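Side-chain contacts in cysteine desulfurase (Thermococcus onnurineus, PDB 5B89), which probably catalyses the pyridoxal-phosphate-dependent removal of sulfur from L-cysteine, passing it to a sulfur carrier and releasing L-alanine: residues B[39-42]-B[43-46]; B[58-61]-B[62-66]; B[119-122]-B[123-127]; B[278-281]-B[282-285]; B[321-324]-B[325-329]. All coordinates share one frame; numbering follows the deposited sequence.

Interaction 1 (B[39-42]-B[43-46]). With ALA (alanine), chain H.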
loop_
_atom_site.group_PDB
_atom_site.type_symbol
_atom_site.label_atom_id
_atom_site.label_comp_id
_atom_site.label_asym_id
_atom_site.label_seq_id
_atom_site.Cartn_x
_atom_site.Cartn_y
_atom_site.Cartn_z
ATOM N N TYR B 39 11.281 24.288 -1.949
ATOM C CA TYR B 39 10.413 23.284 -1.348
ATOM C C TYR B 39 10.684 23.118 0.165
ATOM O O TYR B 39 11.605 22.493 0.558
ATOM C CB TYR B 39 10.563 21.927 -2.073
ATOM C CG TYR B 39 9.544 20.884 -1.663
ATOM C CD1 TYR B 39 8.292 20.868 -2.190
ATOM C CD2 TYR B 39 9.863 19.958 -0.725
ATOM C CE1 TYR B 39 7.378 19.931 -1.798
ATOM C CE2 TYR B 39 8.959 19.027 -0.336
ATOM C CZ TYR B 39 7.730 19.017 -0.878
ATOM O OH TYR B 39 6.833 18.092 -0.480
ATOM N N PHE B 40 9.779 23.697 0.933
ATOM C CA PHE B 40 9.815 23.675 2.387
ATOM C C PHE B 40 8.614 22.903 2.967
ATOM O O PHE B 40 8.077 23.267 3.939
ATOM C CB PHE B 40 9.836 25.113 2.959
ATOM C CG PHE B 40 11.176 25.849 2.836
ATOM C CD1 PHE B 40 12.299 25.255 2.371
ATOM C CD2 PHE B 40 11.267 27.154 3.225
ATOM C CE1 PHE B 40 13.495 25.931 2.286
ATOM C CE2 PHE B 40 12.450 27.845 3.160
ATOM C CZ PHE B 40 13.565 27.244 2.678
ATOM N N ASP B 41 8.241 21.826 2.302
ATOM C CA ASP B 41 7.118 21.002 2.784
ATOM C C ASP B 41 7.530 19.545 2.920
ATOM O O ASP B 41 6.785 18.672 2.644
ATOM C CB ASP B 41 5.883 21.123 1.908
ATOM C CG ASP B 41 4.599 20.646 2.610
ATOM O OD1 ASP B 41 4.586 20.569 3.822
ATOM O OD2 ASP B 41 3.677 20.356 1.889
ATOM N N ASN B 42 8.760 19.362 3.382
ATOM C CA ASN B 42 9.367 18.028 3.521
ATOM C C ASN B 42 8.678 17.151 4.590
ATOM O O ASN B 42 8.752 15.927 4.441
ATOM C CB ASN B 42 10.876 18.173 3.789
ATOM C CG ASN B 42 11.568 18.698 2.560
ATOM O OD1 ASN B 42 11.733 17.970 1.559
ATOM N ND2 ASN B 42 11.847 19.933 2.553
ATOM N N THR B 43 8.054 17.737 5.577
ATOM C CA THR B 43 7.310 16.975 6.615
ATOM C C THR B 43 6.173 16.249 5.939
ATOM O O THR B 43 5.842 15.086 6.365
ATOM C CB THR B 43 6.882 17.887 7.738
ATOM O OG1 THR B 43 8.106 18.279 8.381
ATOM C CG2 THR B 43 6.061 17.177 8.735
ATOM N N ALA B 44 5.530 16.833 4.903
ATOM C CA ALA B 44 4.421 16.222 4.216
ATOM C C ALA B 44 4.933 15.114 3.340
ATOM O O ALA B 44 4.361 13.998 3.365
ATOM C CB ALA B 44 3.645 17.202 3.411
ATOM N N THR B 45 5.972 15.392 2.604
ATOM C CA THR B 45 6.590 14.406 1.759
ATOM C C THR B 45 7.891 15.008 1.225
ATOM O O THR B 45 7.983 16.159 1.089
ATOM C CB THR B 45 5.643 13.936 0.609
ATOM O OG1 THR B 45 5.972 12.630 0.180
ATOM C CG2 THR B 45 5.694 14.863 -0.566
ATOM N N SER B 46 8.865 14.178 0.970
ATOM C CA SER B 46 10.093 14.676 0.396
ATOM C C SER B 46 10.034 14.739 -1.116
ATOM O O SER B 46 9.165 14.205 -1.697
ATOM C CB SER B 46 11.269 13.764 0.769
ATOM O OG SER B 46 11.089 12.448 0.308
HETATM N N ALA H . 2.853 13.674 8.599
HETATM C CA ALA H . 2.652 14.617 7.391
HETATM C C ALA H . 2.125 16.047 7.660
HETATM O O ALA H . 2.266 16.465 8.834
HETATM C CB ALA H . 1.793 14.071 6.234
HETATM O OXT ALA H . 1.674 16.871 6.781
#

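Interaction 2 (B[58-61]-B[62-66])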
loop_
_atom_site.group_PDB
_atom_site.type_symbol
_atom_site.label_atom_id
_atom_site.label_comp_id
_atom_site.label_asym_id
_atom_site.label_seq_id
_atom_site.Cartn_x
_atom_site.Cartn_y
_atom_site.Cartn_z
ATOM N N GLU B 58 13.707 0.604 -13.475
ATOM C CA GLU B 58 14.406 -0.598 -13.840
ATOM C C GLU B 58 13.562 -1.836 -13.542
ATOM O O GLU B 58 13.511 -2.717 -14.319
ATOM C CB GLU B 58 15.795 -0.669 -13.187
ATOM C CG GLU B 58 16.642 -1.777 -13.738
ATOM C CD GLU B 58 17.896 -2.094 -12.932
ATOM O OE1 GLU B 58 18.831 -2.601 -13.554
ATOM O OE2 GLU B 58 17.958 -1.897 -11.731
ATOM N N TYR B 59 12.914 -1.833 -12.397
ATOM C CA TYR B 59 12.041 -2.934 -12.080
ATOM C C TYR B 59 10.903 -3.016 -13.125
ATOM O O TYR B 59 10.634 -4.029 -13.647
ATOM C CB TYR B 59 11.393 -2.792 -10.672
ATOM C CG TYR B 59 10.206 -3.732 -10.425
ATOM C CD1 TYR B 59 10.369 -5.061 -10.377
ATOM C CD2 TYR B 59 8.931 -3.255 -10.276
ATOM C CE1 TYR B 59 9.329 -5.908 -10.186
ATOM C CE2 TYR B 59 7.867 -4.096 -10.068
ATOM C CZ TYR B 59 8.062 -5.420 -10.014
ATOM O OH TYR B 59 7.031 -6.264 -9.835
ATOM N N TYR B 60 10.237 -1.904 -13.335
ATOM C CA TYR B 60 9.088 -1.892 -14.207
ATOM C C TYR B 60 9.400 -2.222 -15.636
ATOM O O TYR B 60 8.582 -2.823 -16.277
ATOM C CB TYR B 60 8.293 -0.571 -14.136
ATOM C CG TYR B 60 7.484 -0.492 -12.883
ATOM C CD1 TYR B 60 6.454 -1.317 -12.696
ATOM C CD2 TYR B 60 7.830 0.341 -11.873
ATOM C CE1 TYR B 60 5.747 -1.300 -11.532
ATOM C CE2 TYR B 60 7.095 0.380 -10.694
ATOM C CZ TYR B 60 6.070 -0.487 -10.548
ATOM O OH TYR B 60 5.347 -0.548 -9.458
ATOM N N LEU B 61 10.556 -1.814 -16.126
ATOM C CA LEU B 61 10.881 -2.045 -17.527
ATOM C C LEU B 61 11.840 -3.178 -17.856
ATOM O O LEU B 61 11.836 -3.656 -18.943
ATOM C CB LEU B 61 11.374 -0.745 -18.161
ATOM C CG LEU B 61 10.363 0.377 -18.165
ATOM C CD1 LEU B 61 11.010 1.640 -18.633
ATOM C CD2 LEU B 61 9.148 0.055 -19.008
ATOM N N LYS B 62 12.629 -3.608 -16.879
ATOM C CA LYS B 62 13.616 -4.643 -17.085
ATOM C C LYS B 62 13.484 -5.957 -16.348
ATOM O O LYS B 62 13.993 -6.926 -16.804
ATOM C CB LYS B 62 15.047 -4.091 -16.906
ATOM C CG LYS B 62 15.409 -2.941 -17.825
ATOM C CD LYS B 62 16.908 -2.669 -17.758
ATOM C CE LYS B 62 17.306 -1.302 -18.262
ATOM N NZ LYS B 62 16.313 -0.780 -19.218
ATOM N N TYR B 63 12.808 -5.988 -15.213
ATOM C CA TYR B 63 12.636 -7.236 -14.492
ATOM C C TYR B 63 11.278 -7.378 -13.819
ATOM O O TYR B 63 11.167 -7.857 -12.782
ATOM C CB TYR B 63 13.800 -7.554 -13.513
ATOM C CG TYR B 63 14.084 -6.575 -12.391
ATOM C CD1 TYR B 63 14.865 -5.511 -12.592
ATOM C CD2 TYR B 63 13.624 -6.810 -11.128
ATOM C CE1 TYR B 63 15.143 -4.615 -11.589
ATOM C CE2 TYR B 63 13.884 -5.925 -10.120
ATOM C CZ TYR B 63 14.646 -4.826 -10.355
ATOM O OH TYR B 63 14.913 -3.950 -9.377
ATOM N N ARG B 64 10.263 -6.933 -14.517
ATOM C CA ARG B 64 8.930 -6.920 -14.015
ATOM C C ARG B 64 8.333 -8.289 -13.809
ATOM O O ARG B 64 8.154 -9.035 -14.743
ATOM C CB ARG B 64 8.072 -6.061 -14.971
ATOM C CG ARG B 64 6.650 -5.830 -14.520
ATOM C CD ARG B 64 6.466 -4.952 -13.296
ATOM N NE ARG B 64 5.053 -4.665 -13.241
ATOM C CZ ARG B 64 4.144 -5.295 -12.542
ATOM N NH1 ARG B 64 2.884 -5.036 -12.779
ATOM N NH2 ARG B 64 4.465 -6.146 -11.611
ATOM N N ALA B 65 7.988 -8.583 -12.568
ATOM C CA ALA B 65 7.378 -9.822 -12.229
ATOM C C ALA B 65 6.941 -9.795 -10.796
ATOM O O ALA B 65 7.309 -8.940 -10.127
ATOM C CB ALA B 65 8.377 -10.963 -12.426
ATOM N N ASN B 66 6.173 -10.795 -10.418
ATOM C CA ASN B 66 5.728 -10.991 -9.073
ATOM C C ASN B 66 6.843 -11.763 -8.326
ATOM O O ASN B 66 7.702 -12.300 -8.927
ATOM C CB ASN B 66 4.361 -11.675 -8.975
ATOM C CG ASN B 66 3.563 -11.179 -7.789
ATOM O OD1 ASN B 66 4.123 -10.922 -6.748
ATOM N ND2 ASN B 66 2.285 -11.110 -7.932
HETATM O O HOH W 1 16.208 -1.556 -9.678
#

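Interaction 3 (B[119-122]-B[123-127])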
loop_
_atom_site.group_PDB
_atom_site.type_symbol
_atom_site.label_atom_id
_atom_site.label_comp_id
_atom_site.label_asym_id
_atom_site.label_seq_id
_atom_site.Cartn_x
_atom_site.Cartn_y
_atom_site.Cartn_z
ATOM N N HIS B 119 -5.897 -8.129 21.257
ATOM C CA HIS B 119 -6.241 -9.340 22.097
ATOM C C HIS B 119 -5.478 -9.390 23.388
ATOM O O HIS B 119 -5.956 -10.066 24.316
ATOM C CB HIS B 119 -6.016 -10.617 21.253
ATOM C CG HIS B 119 -4.588 -10.896 20.954
ATOM N ND1 HIS B 119 -3.757 -11.722 21.672
ATOM C CD2 HIS B 119 -3.807 -10.361 19.984
ATOM C CE1 HIS B 119 -2.550 -11.721 21.142
ATOM N NE2 HIS B 119 -2.561 -10.887 20.122
ATOM N N ILE B 120 -4.348 -8.674 23.567
ATOM C CA ILE B 120 -3.579 -8.780 24.797
ATOM C C ILE B 120 -4.189 -7.964 25.939
ATOM O O ILE B 120 -3.787 -8.153 27.082
ATOM C CB ILE B 120 -2.103 -8.378 24.641
ATOM C CG1 ILE B 120 -1.865 -6.857 24.523
ATOM C CG2 ILE B 120 -1.488 -9.087 23.465
ATOM C CD1 ILE B 120 -0.383 -6.433 24.605
ATOM N N PHE B 121 -5.035 -7.027 25.638
ATOM C CA PHE B 121 -5.550 -6.121 26.621
ATOM C C PHE B 121 -6.747 -6.633 27.406
ATOM O O PHE B 121 -7.544 -7.327 26.887
ATOM C CB PHE B 121 -5.940 -4.790 25.949
ATOM C CG PHE B 121 -4.777 -4.032 25.372
ATOM C CD1 PHE B 121 -4.045 -3.176 26.137
ATOM C CD2 PHE B 121 -4.440 -4.179 24.057
ATOM C CE1 PHE B 121 -2.986 -2.490 25.622
ATOM C CE2 PHE B 121 -3.365 -3.512 23.538
ATOM C CZ PHE B 121 -2.630 -2.683 24.335
ATOM N N LYS B 122 -6.813 -6.215 28.663
ATOM C CA LYS B 122 -7.891 -6.543 29.567
ATOM C C LYS B 122 -8.538 -5.232 29.970
ATOM O O LYS B 122 -7.881 -4.252 30.048
ATOM C CB LYS B 122 -7.308 -7.219 30.817
ATOM C CG LYS B 122 -8.203 -7.284 32.014
ATOM C CD LYS B 122 -7.556 -8.033 33.170
ATOM C CE LYS B 122 -8.657 -8.605 34.040
ATOM N NZ LYS B 122 -8.310 -9.582 35.097
ATOM N N ARG B 123 -9.831 -5.234 30.242
ATOM C CA ARG B 123 -10.523 -4.032 30.712
ATOM C C ARG B 123 -9.723 -3.399 31.859
ATOM O O ARG B 123 -9.280 -4.085 32.733
ATOM C CB ARG B 123 -11.941 -4.382 31.182
ATOM C CG ARG B 123 -12.756 -3.231 31.732
ATOM C CD ARG B 123 -14.243 -3.532 31.836
ATOM N NE ARG B 123 -14.895 -3.503 30.554
ATOM C CZ ARG B 123 -15.372 -2.406 29.974
ATOM N NH1 ARG B 123 -15.334 -1.237 30.590
ATOM N NH2 ARG B 123 -15.916 -2.483 28.782
ATOM N N GLY B 124 -9.548 -2.080 31.807
ATOM C CA GLY B 124 -8.756 -1.357 32.753
ATOM C C GLY B 124 -7.255 -1.256 32.573
ATOM O O GLY B 124 -6.545 -0.568 33.354
ATOM N N ASP B 125 -6.720 -1.967 31.580
ATOM C CA ASP B 125 -5.287 -1.831 31.255
ATOM C C ASP B 125 -5.092 -0.396 30.714
ATOM O O ASP B 125 -6.072 0.233 30.285
ATOM C CB ASP B 125 -4.837 -2.803 30.188
ATOM C CG ASP B 125 -4.605 -4.212 30.677
ATOM O OD1 ASP B 125 -4.644 -4.428 31.930
ATOM O OD2 ASP B 125 -4.350 -5.102 29.796
ATOM N N LYS B 126 -3.859 0.019 30.783
ATOM C CA LYS B 126 -3.451 1.345 30.455
ATOM C C LYS B 126 -2.521 1.458 29.266
ATOM O O LYS B 126 -1.598 0.744 29.167
ATOM C CB LYS B 126 -2.734 1.935 31.679
ATOM C CG LYS B 126 -2.246 3.366 31.561
ATOM C CD LYS B 126 -1.808 3.977 32.872
ATOM C CE LYS B 126 -0.725 3.202 33.536
ATOM N NZ LYS B 126 -0.124 3.984 34.616
ATOM N N ILE B 127 -2.822 2.435 28.434
ATOM C CA ILE B 127 -1.991 2.796 27.281
ATOM C C ILE B 127 -1.543 4.229 27.524
ATOM O O ILE B 127 -2.322 5.000 27.879
ATOM C CB ILE B 127 -2.747 2.720 25.976
ATOM C CG1 ILE B 127 -3.066 1.276 25.660
ATOM C CG2 ILE B 127 -1.908 3.240 24.809
ATOM C CD1 ILE B 127 -4.052 1.139 24.548
HETATM O O HOH W 2 -3.523 -7.542 30.264
#

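Interaction 4 (B[278-281]-B[282-285])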
loop_
_atom_site.group_PDB
_atom_site.type_symbol
_atom_site.label_atom_id
_atom_site.label_comp_id
_atom_site.label_asym_id
_atom_site.label_seq_id
_atom_site.Cartn_x
_atom_site.Cartn_y
_atom_site.Cartn_z
ATOM N N THR B 278 2.333 -19.149 7.545
ATOM C CA THR B 278 3.780 -19.250 7.442
ATOM C C THR B 278 4.523 -18.369 8.472
ATOM O O THR B 278 3.880 -17.815 9.375
ATOM C CB THR B 278 4.266 -18.936 6.043
ATOM O OG1 THR B 278 5.564 -19.537 5.877
ATOM C CG2 THR B 278 4.195 -17.516 5.657
ATOM N N GLU B 279 5.796 -18.436 8.393
ATOM C CA GLU B 279 6.663 -17.697 9.339
ATOM C C GLU B 279 6.822 -16.230 8.922
ATOM O O GLU B 279 6.687 -15.854 7.738
ATOM C CB GLU B 279 8.033 -18.359 9.438
ATOM C CG GLU B 279 8.050 -19.850 9.880
ATOM C CD GLU B 279 7.262 -20.133 11.164
ATOM O OE1 GLU B 279 7.694 -19.694 12.257
ATOM O OE2 GLU B 279 6.179 -20.789 11.077
ATOM N N PRO B 280 7.244 -15.363 9.847
ATOM C CA PRO B 280 7.636 -13.967 9.487
ATOM C C PRO B 280 8.787 -13.910 8.559
ATOM O O PRO B 280 9.686 -14.783 8.583
ATOM C CB PRO B 280 8.005 -13.397 10.867
ATOM C CG PRO B 280 7.230 -14.185 11.826
ATOM C CD PRO B 280 7.354 -15.544 11.317
ATOM N N PRO B 281 8.900 -12.874 7.700
ATOM C CA PRO B 281 7.960 -11.739 7.666
ATOM C C PRO B 281 6.749 -11.977 6.743
ATOM O O PRO B 281 5.774 -11.235 6.838
ATOM C CB PRO B 281 8.801 -10.663 7.045
ATOM C CG PRO B 281 9.792 -11.368 6.185
ATOM C CD PRO B 281 10.072 -12.682 6.850
ATOM N N GLU B 282 6.761 -13.022 5.923
ATOM C CA GLU B 282 5.640 -13.289 4.981
ATOM C C GLU B 282 4.367 -13.541 5.684
ATOM O O GLU B 282 3.272 -13.258 5.095
ATOM C CB GLU B 282 5.986 -14.488 4.099
ATOM C CG GLU B 282 7.063 -14.219 3.102
ATOM C CD GLU B 282 8.499 -14.296 3.678
ATOM O OE1 GLU B 282 8.679 -14.766 4.849
ATOM O OE2 GLU B 282 9.451 -13.909 2.946
ATOM N N ARG B 283 4.327 -14.010 6.955
ATOM C CA ARG B 283 3.135 -14.182 7.733
ATOM C C ARG B 283 2.284 -12.903 7.763
ATOM O O ARG B 283 1.087 -12.967 7.966
ATOM C CB ARG B 283 3.506 -14.578 9.207
ATOM C CG ARG B 283 2.369 -14.840 10.118
ATOM C CD ARG B 283 2.764 -15.128 11.588
ATOM N NE ARG B 283 3.520 -16.329 11.654
ATOM C CZ ARG B 283 4.112 -16.734 12.795
ATOM N NH1 ARG B 283 4.052 -15.960 13.884
ATOM N NH2 ARG B 283 4.778 -17.883 12.832
ATOM N N PHE B 284 2.971 -11.754 7.675
ATOM C CA PHE B 284 2.331 -10.436 7.867
ATOM C C PHE B 284 1.989 -9.726 6.578
ATOM O O PHE B 284 1.384 -8.635 6.675
ATOM C CB PHE B 284 3.246 -9.615 8.809
ATOM C CG PHE B 284 3.489 -10.289 10.126
ATOM C CD1 PHE B 284 2.464 -10.609 10.910
ATOM C CD2 PHE B 284 4.741 -10.594 10.545
ATOM C CE1 PHE B 284 2.680 -11.265 12.121
ATOM C CE2 PHE B 284 4.966 -11.199 11.806
ATOM C CZ PHE B 284 3.925 -11.549 12.551
ATOM N N GLU B 285 2.402 -10.257 5.426
ATOM C CA GLU B 285 2.302 -9.553 4.182
ATOM C C GLU B 285 1.277 -10.248 3.254
ATOM O O GLU B 285 1.646 -11.187 2.562
ATOM C CB GLU B 285 3.642 -9.453 3.506
ATOM C CG GLU B 285 4.623 -8.611 4.264
ATOM C CD GLU B 285 5.931 -8.362 3.536
ATOM O OE1 GLU B 285 6.367 -9.025 2.495
ATOM O OE2 GLU B 285 6.665 -7.442 4.006
HETATM O O HOH W 3 7.986 -17.533 5.191
#

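Interaction 5 (B[321-324]-B[325-329])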
loop_
_atom_site.group_PDB
_atom_site.type_symbol
_atom_site.label_atom_id
_atom_site.label_comp_id
_atom_site.label_asym_id
_atom_site.label_seq_id
_atom_site.Cartn_x
_atom_site.Cartn_y
_atom_site.Cartn_z
ATOM N N LYS B 321 18.293 27.030 12.522
ATOM C CA LYS B 321 18.954 28.087 13.271
ATOM C C LYS B 321 18.774 29.435 12.565
ATOM O O LYS B 321 18.367 30.377 13.188
ATOM C CB LYS B 321 20.418 27.757 13.490
ATOM C CG LYS B 321 21.129 28.680 14.480
ATOM C CD LYS B 321 22.574 28.322 14.656
ATOM C CE LYS B 321 23.136 29.237 15.742
ATOM N NZ LYS B 321 23.395 30.618 15.318
ATOM N N ARG B 322 19.031 29.485 11.259
ATOM C CA ARG B 322 18.836 30.752 10.556
ATOM C C ARG B 322 17.372 31.152 10.417
ATOM O O ARG B 322 17.057 32.267 10.563
ATOM C CB ARG B 322 19.579 30.769 9.232
ATOM C CG ARG B 322 19.392 32.056 8.447
ATOM C CD ARG B 322 19.978 33.243 9.204
ATOM N NE ARG B 322 19.786 34.422 8.384
ATOM C CZ ARG B 322 19.231 35.532 8.777
ATOM N NH1 ARG B 322 18.860 35.681 9.999
ATOM N NH2 ARG B 322 19.039 36.510 7.919
ATOM N N THR B 323 16.481 30.195 10.154
ATOM C CA THR B 323 15.104 30.491 10.065
ATOM C C THR B 323 14.535 31.106 11.321
ATOM O O THR B 323 13.856 32.102 11.280
ATOM C CB THR B 323 14.201 29.229 9.634
ATOM O OG1 THR B 323 14.746 28.777 8.366
ATOM C CG2 THR B 323 12.830 29.567 9.517
ATOM N N THR B 324 14.744 30.425 12.433
ATOM C CA THR B 324 14.194 30.903 13.714
ATOM C C THR B 324 14.766 32.280 14.169
ATOM O O THR B 324 13.996 33.079 14.583
ATOM C CB THR B 324 14.422 29.796 14.825
ATOM O OG1 THR B 324 15.780 29.477 14.941
ATOM C CG2 THR B 324 13.516 28.554 14.521
ATOM N N GLU B 325 16.055 32.416 13.982
ATOM C CA GLU B 325 16.731 33.723 14.262
ATOM C C GLU B 325 16.095 34.795 13.397
ATOM O O GLU B 325 15.768 35.918 13.857
ATOM C CB GLU B 325 18.184 33.616 14.052
ATOM C CG GLU B 325 18.853 32.896 15.203
ATOM C CD GLU B 325 20.286 32.433 14.910
ATOM O OE1 GLU B 325 20.919 32.761 13.842
ATOM O OE2 GLU B 325 20.964 31.755 15.780
ATOM N N GLY B 326 15.905 34.471 12.110
ATOM C CA GLY B 326 15.296 35.473 11.221
ATOM C C GLY B 326 13.851 35.803 11.562
ATOM O O GLY B 326 13.372 36.960 11.447
ATOM N N LEU B 327 13.073 34.847 12.026
ATOM C CA LEU B 327 11.757 35.080 12.442
ATOM C C LEU B 327 11.720 35.922 13.707
ATOM O O LEU B 327 10.791 36.763 13.871
ATOM C CB LEU B 327 10.968 33.722 12.594
ATOM C CG LEU B 327 10.722 32.985 11.262
ATOM C CD1 LEU B 327 9.937 31.703 11.610
ATOM C CD2 LEU B 327 9.950 33.795 10.276
ATOM N N ASP B 328 12.655 35.665 14.585
ATOM C CA ASP B 328 12.740 36.478 15.804
ATOM C C ASP B 328 13.009 37.928 15.394
ATOM O O ASP B 328 12.413 38.837 16.022
ATOM C CB ASP B 328 13.827 36.006 16.711
ATOM C CG ASP B 328 13.484 34.737 17.460
ATOM O OD1 ASP B 328 12.308 34.451 17.651
ATOM O OD2 ASP B 328 14.428 34.218 18.051
ATOM N N GLU B 329 13.860 38.130 14.404
ATOM C CA GLU B 329 14.179 39.533 13.963
ATOM C C GLU B 329 12.917 40.171 13.432
ATOM O O GLU B 329 12.743 41.421 13.572
ATOM C CB GLU B 329 15.276 39.538 12.933
ATOM C CG GLU B 329 16.676 39.227 13.363
ATOM C CD GLU B 329 17.653 38.952 12.200
ATOM O OE1 GLU B 329 18.871 39.004 12.464
ATOM O OE2 GLU B 329 17.263 38.621 11.042
HETATM O O HOH W 4 20.620 34.961 12.145
#

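Interaction 1 (B[39-42]-B[43-46])
Y39 and T45 meet across the loop that leads from strand 38-39 into the active site of this class-V, fold-type I pyridoxal-phosphate enzyme. The two side chains run obliquely to each other, and the phenol hydroxyl makes the closest approach: Y39 OH donates to T45 O at 2.7 Å. That oxygen lies at the ring edge, near the ring plane, whereas the hydroxyl sits well above the plane of the T45 carbonyl. The methyl of T45 is also at hand, its CG2 3.4 Å from Y39 OH. With CG opposite the backbone N (chi1 -171°), the Y39 ring is carried toward 43-46, and D41 N lies above one face, offset toward the rim.

D41 turns its carboxylate over A44, whose CB lies 3.5 Å from both D41 OD1 and D41 OD2. The charge itself is held elsewhere, by R371 and by H72 of the second subunit. The N42 amide is bonded by Y397 (OD1) and S393 (ND2), with a weak bond from ND2 to Y39 O. T45 OG1 is bonded to H235, a cofactor-binding residue, and T43 O accepts from Q213, so the loop is tied to the cofactor site while T43 and A44 line the alanine pocket. Within the loop, D41 O takes A44 N at 3.2 Å and, more weakly, T45 N. On the pocket side, T43 O comes within 3.4 Å of CA of the bound alanine.

Interaction 2 (B[58-61]-B[62-66])
Y59 and Y63, four residues apart with Y63 just past the end of helix 50-62, form an offset edge-to-face aromatic pair. The Y59 edge is directed at the Y63 face, with the planes at 71° and the CD1 of Y59 3.6 Å from CE2 of Y63. A CH-pi contact reinforces it, since Y59 CA stands over the same ring, 3.7 Å from its centroid. The Y63 side chain reaches back over the helix because its CG lies between the backbone N and carbonyl carbon (chi1 60°).

Among the hydrogen bonds, K62 N closes the last regular turn on E58 O at 2.9 Å, while Y63 N makes only weak bonds to the carbonyls of E58 and Y59. The phenol of Y59 works in both directions: Y59 OH donates to A65 O at 2.7 Å and accepts from R64 NH2 at 3.1 Å. A phenylalanine in place of Y59 would probably leave A65 O without this donor and cost R64 NH2 one of its partners. One water accepts from Y63 OH and donates to E58 OE2, 2.7 Å from each.

By packing, R64 crosses the Y60 ring obliquely, its guanidinium steeply turned to the ring plane, with NE at the ring edge 3.7 Å from Y60 CD1. R64 also reaches T45 and T48 of the second subunit, and Y60 OH meets T242 there. The polar ends of R64 and Y60 therefore serve the dimer interface, and the Y59 hydroxyl is one of several partners that probably hold R64 in place.

Interaction 3 (B[119-122]-B[123-127])
D125 turns back on K122 to close a type II beta turn, K122 to D125, leading into strand 126-129. Its CB lies 3.4 Å from K122 O and meets the edge of the F121 ring, 4.1 Å from F121 CD1. One atom further out, CG is 3.3 Å from K122 O, since chi1 (-78°) sets it beside D125 N, which donates to this same K122 O at 3.0 Å. At the tip, OD1 passes the aliphatic K122 CB, whereas OD2 accepts from K122 N at 2.9 Å, the N-H coming from well above the carboxylate plane and nearly straight (160°). A water donates to OD2 as well, at 2.6 Å, and reaches I120 O. One side-chain and one backbone bond thus tie D125 to K122, closing the turn, and G124, at positive phi, sits where a side chain would collide with the preceding carbonyl.

Beneath the turn, F121 CE1 packs on I127 CG1 at 3.8 Å, the two side chains crossing at about a right angle. Both touch L177 of strand 177-181; D125 and I127 bond by backbone to strand 151-154, and K126 to K176, just before strand 177-181, so this surface connection joins helix 106-117 to the large sheet.

Interaction 4 (B[278-281]-B[282-285])
The backbone of 278-285 runs through a cis peptide bond before P281 into a short 3-10 turn, where F284 N donates to P281 O at 3.0 Å, while a longer-span bond, R283 N to E279 O at 3.1 Å, closes the loop onto the turn. R283 carries the side-chain contact by folding back over the preceding residues. Its CG is opposite the backbone N and its chain bends at chi3 (-64°), which brings NE to T278 O at 2.7 Å. This bond is almost straight (176°) and lies in both the carbonyl plane and the guanidinium plane. One guanidinium face is covered by the P280 ring, whose CD is 3.8 Å from R283 CZ. The carboxylate of E279 stands perpendicular to the guanidinium and forms a long salt bridge, E279 OE1 being 3.5 Å from R283 NH2. A leucine instead of R283 would probably leave T278 O without its side-chain donor and the E279 carboxylate without its counter-charge.

P280 CG also reaches F284, 3.7 Å from its CE2. E282 bends at chi2 to lie alongside P281, its OE1 3.2 Å from P281 CD, and a water that donates to that oxygen also reaches T278 OG1. F284 continues inward to an edge-to-face pair with F257, and E285 to R86 and Y82. The whole is a cis-proline loop with a single 3-10 turn, joining strand 274-277 to helix 291-307.

Interaction 5 (B[321-324]-B[325-329])
The flat guanidinium of R322 meets E329 at its edge: E329 OE2 lies near its plane, 3.5 Å from R322 NH1, in a long salt bridge. The E329 carboxylate is turned 73° from it, and the two side chains cross at about a right angle. The backbone of the next turn approaches the guanidinium at a slant, G326 CA 3.8 Å from R322 NH1. The bend at chi2 (64°) lays the R322 chain forward along the helix, toward its C-terminal end, and its NE is paired with E404 of helix 400-415.

A second, tighter salt bridge joins residues four apart. K321 NZ approaches E325 OE2 at 2.7 Å on the syn lone pair, the side of the other oxygen. The extended E325 chain keeps its carboxylate beside K321, and a water donating to E325 OE1 also accepts, weakly, from R322 NH1, so that the two ion pairs are linked through solvent. The helical bonds beneath are regular, among them G326 N to R322 O at 2.9 Å and D328 N to T324 O at 2.9 Å.

On the buried side T323 and L327 lie side by side, with T323 CG2 4.2 Å from L327 CD1. Helix 309-329 thus sets T324 and L327 on strand 346-349 and R322 and T323 on helix 400-415, while K321 and E325 face outward.

Overall arrangement
The five local contacts run from core to surface. Interaction 1 is buried beside the alanine and cofactor site; interaction 2 is covered by helices 73-93 and 291-307 and by the second subunit. The two meet across the dimer, where R64 of one subunit bonds T45 of the other. Interaction 3 is a surface beta turn held by a carboxylate, interaction 4 a partly buried loop held by a guanidinium. Interaction 5 is helical, with ion pairs on its outer side and T323 and L327 packed on the inner. Side-chain ion pairs within the segments appear only in interactions 4 and 5; interactions 1 and 2 rely on phenol hydroxyls bonded to backbone, while D41 and R64 find their main partners outside.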